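Local coordinates for protein ethylbenzene dehydrogenase alpha-subunit (Aromatoleum aromaticum, PDB 2IVF) that carries a molybdenum atom, two pterin guanine dinucleotides and an iron-sulfur cluster, as the large subunit of a molybdopterin-family dehydrogenase, at residues S311-V325 / S460-K473. Residues are numbered along the deposited sequence; the frame is centred on the assembly and turned at random.
Sequences SQVMIDEKLFDRQFV and SLFLAMALSGNWGK
Asp321 meets the C-terminal end of helix 460-467 with its backbone and its carboxylate. Its N donates to Leu467 O at 2.8 Å, a nearly straight bond (N-H...O 167°) and the one direct hydrogen bond between the two segments, which satisfies the carbonyl of the last helical residue. On the carboxylate, OD1 accepts from Phe324 N, reached from above the carboxylate plane, and so caps the start of helix 322-328. OD2 accepts from two waters; one accepts in turn from Lys473 NZ, which at 4.2 Å from OD2 itself is too far for a salt bridge, and the other also donates to Ser468 O. The lysine ammonium also donates to Gly469 O at 2.8 Å, in the carbonyl plane on a lone pair. Helix 460-467 closes in a Schellman motif at Gly469, whose positive phi suits glycine, and Gly469 CA lies over the centre of the Phe324 ring, 3.4 Å from its centroid, a CH-pi contact. That ring, with CG anti to the backbone N (chi1 -175°), turns its edge to the face of Trp471, a T-shaped (edge-to-face) pair with planes at 66°; the indole NE1 is taken by Gln328. Farther back, helix segments 311-316 and 460-467 run roughly parallel, their axes at 26°, within the molybdopterin oxidoreductase region, and pack knobs-into-holes. Leu467 enters among Ser311, Met314, Ile315 and Val325, its CD1 pressed to 3.4 Å from Ser311 CB. Ser311 in turn sits among Ser460, Leu463, Ala464 and Leu467, its OG bonded to Trp307 O in its own helix. Met314, bent at chi3, lays CE against Ala464; Ser468 OG donates to Ala464 O at 2.7 Å.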
loop_
_atom_site.group_PDB
_atom_site.type_symbol
_atom_site.label_atom_id
_atom_site.label_comp_id
_atom_site.label_asym_id
_atom_site.label_seq_id
_atom_site.Cartn_x
_atom_site.Cartn_y
_atom_site.Cartn_z
ATOM N N SER A 311 12.874 27.753 15.390
ATOM C CA SER A 311 13.990 28.625 15.096
ATOM C C SER A 311 14.068 29.742 16.101
ATOM O O SER A 311 15.160 30.132 16.510
ATOM C CB SER A 311 13.847 29.210 13.710
ATOM O OG SER A 311 13.782 28.175 12.748
ATOM N N GLN A 312 12.907 30.289 16.491
ATOM C CA GLN A 312 12.863 31.341 17.471
ATOM C C GLN A 312 13.427 30.855 18.792
ATOM O O GLN A 312 14.164 31.573 19.456
ATOM C CB GLN A 312 11.443 31.864 17.659
ATOM C CG GLN A 312 11.361 33.186 18.409
ATOM C CD GLN A 312 11.424 33.092 19.935
ATOM O OE1 GLN A 312 11.685 34.104 20.596
ATOM N NE2 GLN A 312 11.211 31.899 20.492
ATOM N N VAL A 313 13.117 29.623 19.143
ATOM C CA VAL A 313 13.650 29.020 20.366
ATOM C C VAL A 313 15.174 28.967 20.353
ATOM O O VAL A 313 15.828 29.426 21.298
ATOM C CB VAL A 313 13.038 27.658 20.619
ATOM C CG1 VAL A 313 13.812 26.880 21.736
ATOM C CG2 VAL A 313 11.588 27.805 20.974
ATOM N N MET A 314 15.741 28.425 19.273
ATOM C CA MET A 314 17.163 28.281 19.153
ATOM C C MET A 314 17.858 29.613 19.115
ATOM O O MET A 314 18.959 29.736 19.629
ATOM C CB MET A 314 17.527 27.501 17.887
ATOM C CG MET A 314 17.027 26.090 17.859
ATOM S SD MET A 314 17.728 25.153 16.477
ATOM C CE MET A 314 16.505 25.442 15.225
ATOM N N ILE A 315 17.242 30.610 18.497
ATOM C CA ILE A 315 17.872 31.934 18.472
ATOM C C ILE A 315 17.764 32.574 19.855
ATOM O O ILE A 315 18.773 32.982 20.432
ATOM C CB ILE A 315 17.309 32.800 17.319
ATOM C CG1 ILE A 315 17.797 32.204 15.980
ATOM C CG2 ILE A 315 17.701 34.299 17.472
ATOM C CD1 ILE A 315 17.182 32.829 14.762
ATOM N N ASP A 316 16.562 32.626 20.408
ATOM C CA ASP A 316 16.341 33.303 21.674
ATOM C C ASP A 316 17.156 32.690 22.834
ATOM O O ASP A 316 17.649 33.404 23.710
ATOM C CB ASP A 316 14.854 33.237 21.987
ATOM C CG ASP A 316 14.443 34.162 23.099
ATOM O OD1 ASP A 316 14.921 35.311 23.138
ATOM O OD2 ASP A 316 13.606 33.743 23.921
ATOM N N GLU A 317 17.285 31.380 22.835
ATOM C CA GLU A 317 18.037 30.665 23.843
ATOM C C GLU A 317 19.516 30.500 23.445
ATOM O O GLU A 317 20.265 29.917 24.174
ATOM C CB GLU A 317 17.370 29.307 24.133
ATOM C CG GLU A 317 15.957 29.455 24.664
ATOM C CD GLU A 317 15.367 28.189 25.243
ATOM O OE1 GLU A 317 15.991 27.127 25.154
ATOM O OE2 GLU A 317 14.259 28.260 25.830
ATOM N N LYS A 318 19.934 31.063 22.318
ATOM C CA LYS A 318 21.342 31.034 21.885
ATOM C C LYS A 318 21.884 29.600 21.770
ATOM O O LYS A 318 22.997 29.288 22.223
ATOM C CB LYS A 318 22.221 31.896 22.822
ATOM C CG LYS A 318 21.697 33.335 22.989
ATOM C CD LYS A 318 22.682 34.256 23.699
ATOM C CE LYS A 318 22.276 35.748 23.559
ATOM N NZ LYS A 318 23.362 36.747 24.012
ATOM N N LEU A 319 21.084 28.748 21.154
ATOM C CA LEU A 319 21.421 27.339 20.965
ATOM C C LEU A 319 21.912 27.067 19.554
ATOM O O LEU A 319 22.258 25.947 19.224
ATOM C CB LEU A 319 20.188 26.478 21.201
ATOM C CG LEU A 319 19.489 26.683 22.545
ATOM C CD1 LEU A 319 18.266 25.804 22.561
ATOM C CD2 LEU A 319 20.438 26.364 23.703
ATOM N N PHE A 320 21.856 28.075 18.694
ATOM C CA PHE A 320 22.187 27.854 17.297
ATOM C C PHE A 320 23.710 27.694 17.057
ATOM O O PHE A 320 24.549 28.181 17.816
ATOM C CB PHE A 320 21.562 28.950 16.395
ATOM C CG PHE A 320 22.084 30.318 16.646
ATOM C CD1 PHE A 320 21.529 31.107 17.619
ATOM C CD2 PHE A 320 23.127 30.839 15.885
ATOM C CE1 PHE A 320 21.997 32.347 17.866
ATOM C CE2 PHE A 320 23.591 32.107 16.106
ATOM C CZ PHE A 320 23.040 32.866 17.096
ATOM N N ASP A 321 24.029 27.014 15.968
ATOM C CA ASP A 321 25.391 26.747 15.561
ATOM C C ASP A 321 25.823 27.985 14.769
ATOM O O ASP A 321 25.573 28.120 13.567
ATOM C CB ASP A 321 25.400 25.465 14.743
ATOM C CG ASP A 321 26.791 24.982 14.353
ATOM O OD1 ASP A 321 27.763 25.756 14.323
ATOM O OD2 ASP A 321 26.878 23.778 14.009
ATOM N N ARG A 322 26.453 28.910 15.472
ATOM C CA ARG A 322 26.836 30.182 14.888
ATOM C C ARG A 322 27.773 30.007 13.707
ATOM O O ARG A 322 27.602 30.653 12.669
ATOM C CB ARG A 322 27.503 31.074 15.941
ATOM C CG ARG A 322 27.875 32.452 15.442
ATOM C CD ARG A 322 28.433 33.349 16.569
ATOM N NE ARG A 322 27.371 33.689 17.511
ATOM C CZ ARG A 322 26.633 34.794 17.470
ATOM N NH1 ARG A 322 26.838 35.729 16.556
ATOM N NH2 ARG A 322 25.691 34.961 18.373
ATOM N N GLN A 323 28.765 29.140 13.862
ATOM C CA GLN A 323 29.772 28.950 12.813
ATOM C C GLN A 323 29.160 28.431 11.504
ATOM O O GLN A 323 29.443 28.926 10.420
ATOM C CB GLN A 323 30.836 28.006 13.344
ATOM C CG GLN A 323 32.117 27.950 12.542
ATOM C CD GLN A 323 33.306 27.545 13.410
ATOM O OE1 GLN A 323 33.214 27.498 14.657
ATOM N NE2 GLN A 323 34.425 27.244 12.760
ATOM N N PHE A 324 28.300 27.440 11.628
ATOM C CA PHE A 324 27.622 26.810 10.504
ATOM C C PHE A 324 26.749 27.824 9.807
ATOM O O PHE A 324 26.741 27.911 8.571
ATOM C CB PHE A 324 26.768 25.644 11.021
ATOM C CG PHE A 324 26.094 24.824 9.942
ATOM C CD1 PHE A 324 24.894 25.231 9.360
ATOM C CD2 PHE A 324 26.649 23.612 9.536
ATOM C CE1 PHE A 324 24.269 24.475 8.373
ATOM C CE2 PHE A 324 26.018 22.830 8.562
ATOM C CZ PHE A 324 24.827 23.252 7.985
ATOM N N VAL A 325 25.984 28.582 10.591
ATOM C CA VAL A 325 25.107 29.616 10.033
ATOM C C VAL A 325 25.909 30.659 9.253
ATOM O O VAL A 325 25.584 31.035 8.132
ATOM C CB VAL A 325 24.257 30.223 11.160
ATOM C CG1 VAL A 325 23.909 31.684 10.937
ATOM C CG2 VAL A 325 23.017 29.358 11.366
ATOM N N SER A 460 11.062 27.016 6.101
ATOM C CA SER A 460 11.073 27.206 7.537
ATOM C C SER A 460 11.753 26.022 8.200
ATOM O O SER A 460 12.532 26.191 9.123
ATOM C CB SER A 460 9.646 27.405 8.052
ATOM O OG SER A 460 9.043 28.505 7.461
ATOM N N LEU A 461 11.473 24.817 7.716
ATOM C CA LEU A 461 12.177 23.616 8.217
ATOM C C LEU A 461 13.665 23.728 7.922
ATOM O O LEU A 461 14.496 23.513 8.798
ATOM C CB LEU A 461 11.604 22.332 7.586
ATOM C CG LEU A 461 12.192 20.960 7.973
ATOM C CD1 LEU A 461 11.134 19.814 7.726
ATOM C CD2 LEU A 461 13.490 20.668 7.193
ATOM N N PHE A 462 14.042 24.118 6.708
ATOM C CA PHE A 462 15.467 24.296 6.439
ATOM C C PHE A 462 16.151 25.363 7.267
ATOM O O PHE A 462 17.343 25.241 7.571
ATOM C CB PHE A 462 15.698 24.491 4.936
ATOM C CG PHE A 462 15.342 23.290 4.152
ATOM C CD1 PHE A 462 15.849 22.075 4.534
ATOM C CD2 PHE A 462 14.492 23.339 3.059
ATOM C CE1 PHE A 462 15.525 20.887 3.839
ATOM C CE2 PHE A 462 14.181 22.151 2.368
ATOM C CZ PHE A 462 14.671 20.941 2.785
ATOM N N LEU A 463 15.417 26.390 7.684
ATOM C CA LEU A 463 15.972 27.419 8.559
ATOM C C LEU A 463 16.323 26.821 9.906
ATOM O O LEU A 463 17.380 27.071 10.427
ATOM C CB LEU A 463 14.991 28.604 8.702
ATOM C CG LEU A 463 15.428 29.675 9.699
ATOM C CD1 LEU A 463 16.808 30.279 9.290
ATOM C CD2 LEU A 463 14.332 30.764 9.835
ATOM N N ALA A 464 15.456 25.954 10.427
ATOM C CA ALA A 464 15.747 25.247 11.685
ATOM C C ALA A 464 16.944 24.302 11.547
ATOM O O ALA A 464 17.756 24.155 12.482
ATOM C CB ALA A 464 14.475 24.479 12.163
ATOM N N MET A 465 17.023 23.614 10.407
ATOM C CA MET A 465 18.167 22.753 10.117
ATOM C C MET A 465 19.439 23.582 10.005
ATOM O O MET A 465 20.471 23.177 10.477
ATOM C CB MET A 465 17.944 21.920 8.864
ATOM C CG MET A 465 16.730 21.047 8.957
ATOM S SD MET A 465 16.833 19.916 10.425
ATOM C CE MET A 465 15.096 19.761 10.844
ATOM N N ALA A 466 19.382 24.731 9.363
ATOM C CA ALA A 466 20.542 25.628 9.302
ATOM C C ALA A 466 21.042 26.076 10.680
ATOM O O ALA A 466 22.265 26.096 10.981
ATOM C CB ALA A 466 20.179 26.881 8.478
ATOM N N LEU A 467 20.088 26.532 11.483
ATOM C CA LEU A 467 20.384 27.105 12.776
ATOM C C LEU A 467 20.982 26.032 13.670
ATOM O O LEU A 467 21.751 26.349 14.520
ATOM C CB LEU A 467 19.130 27.686 13.421
ATOM C CG LEU A 467 18.647 28.986 12.803
ATOM C CD1 LEU A 467 17.186 29.263 13.276
ATOM C CD2 LEU A 467 19.623 30.165 13.098
ATOM N N SER A 468 20.642 24.765 13.417
ATOM C CA SER A 468 21.159 23.654 14.224
ATOM C C SER A 468 22.347 22.937 13.564
ATOM O O SER A 468 22.864 21.971 14.103
ATOM C CB SER A 468 20.038 22.678 14.511
ATOM O OG SER A 468 19.398 22.204 13.325
ATOM N N GLY A 469 22.792 23.432 12.413
ATOM C CA GLY A 469 23.893 22.806 11.686
ATOM C C GLY A 469 23.576 21.407 11.197
ATOM O O GLY A 469 24.479 20.571 11.078
ATOM N N ASN A 470 22.315 21.164 10.854
ATOM C CA ASN A 470 21.877 19.802 10.520
ATOM C C ASN A 470 21.781 19.550 9.010
ATOM O O ASN A 470 20.749 19.120 8.482
ATOM C CB ASN A 470 20.555 19.468 11.259
ATOM C CG ASN A 470 20.794 18.853 12.599
ATOM O OD1 ASN A 470 20.268 19.326 13.644
ATOM N ND2 ASN A 470 21.573 17.789 12.603
ATOM N N TRP A 471 22.898 19.784 8.326
ATOM C CA TRP A 471 23.064 19.241 6.967
ATOM C C TRP A 471 24.503 19.001 6.634
ATOM O O TRP A 471 25.401 19.496 7.325
ATOM C CB TRP A 471 22.292 20.054 5.903
ATOM C CG TRP A 471 22.868 21.383 5.541
ATOM C CD1 TRP A 471 24.106 21.621 5.008
ATOM C CD2 TRP A 471 22.194 22.645 5.595
ATOM N NE1 TRP A 471 24.239 22.962 4.755
ATOM C CE2 TRP A 471 23.074 23.609 5.096
ATOM C CE3 TRP A 471 20.922 23.047 6.027
ATOM C CZ2 TRP A 471 22.746 24.966 5.042
ATOM C CZ3 TRP A 471 20.570 24.378 5.943
ATOM C CH2 TRP A 471 21.483 25.338 5.464
ATOM N N GLY A 472 24.702 18.169 5.609
ATOM C CA GLY A 472 26.009 17.815 5.142
ATOM C C GLY A 472 26.771 16.837 6.003
ATOM O O GLY A 472 27.973 16.648 5.808
ATOM N N LYS A 473 26.034 16.165 6.892
ATOM C CA LYS A 473 26.614 15.288 7.895
ATOM C C LYS A 473 25.880 13.951 7.929
ATOM O O LYS A 473 24.685 13.838 7.558
ATOM C CB LYS A 473 26.531 15.955 9.262
ATOM C CG LYS A 473 27.228 17.292 9.369
ATOM C CD LYS A 473 26.761 18.029 10.652
ATOM C CE LYS A 473 27.491 19.364 10.755
ATOM N NZ LYS A 473 27.072 20.147 11.939
HETATM O O HOH W 1 28.485 22.428 12.393
HETATM O O HOH W 2 25.716 21.227 14.691
#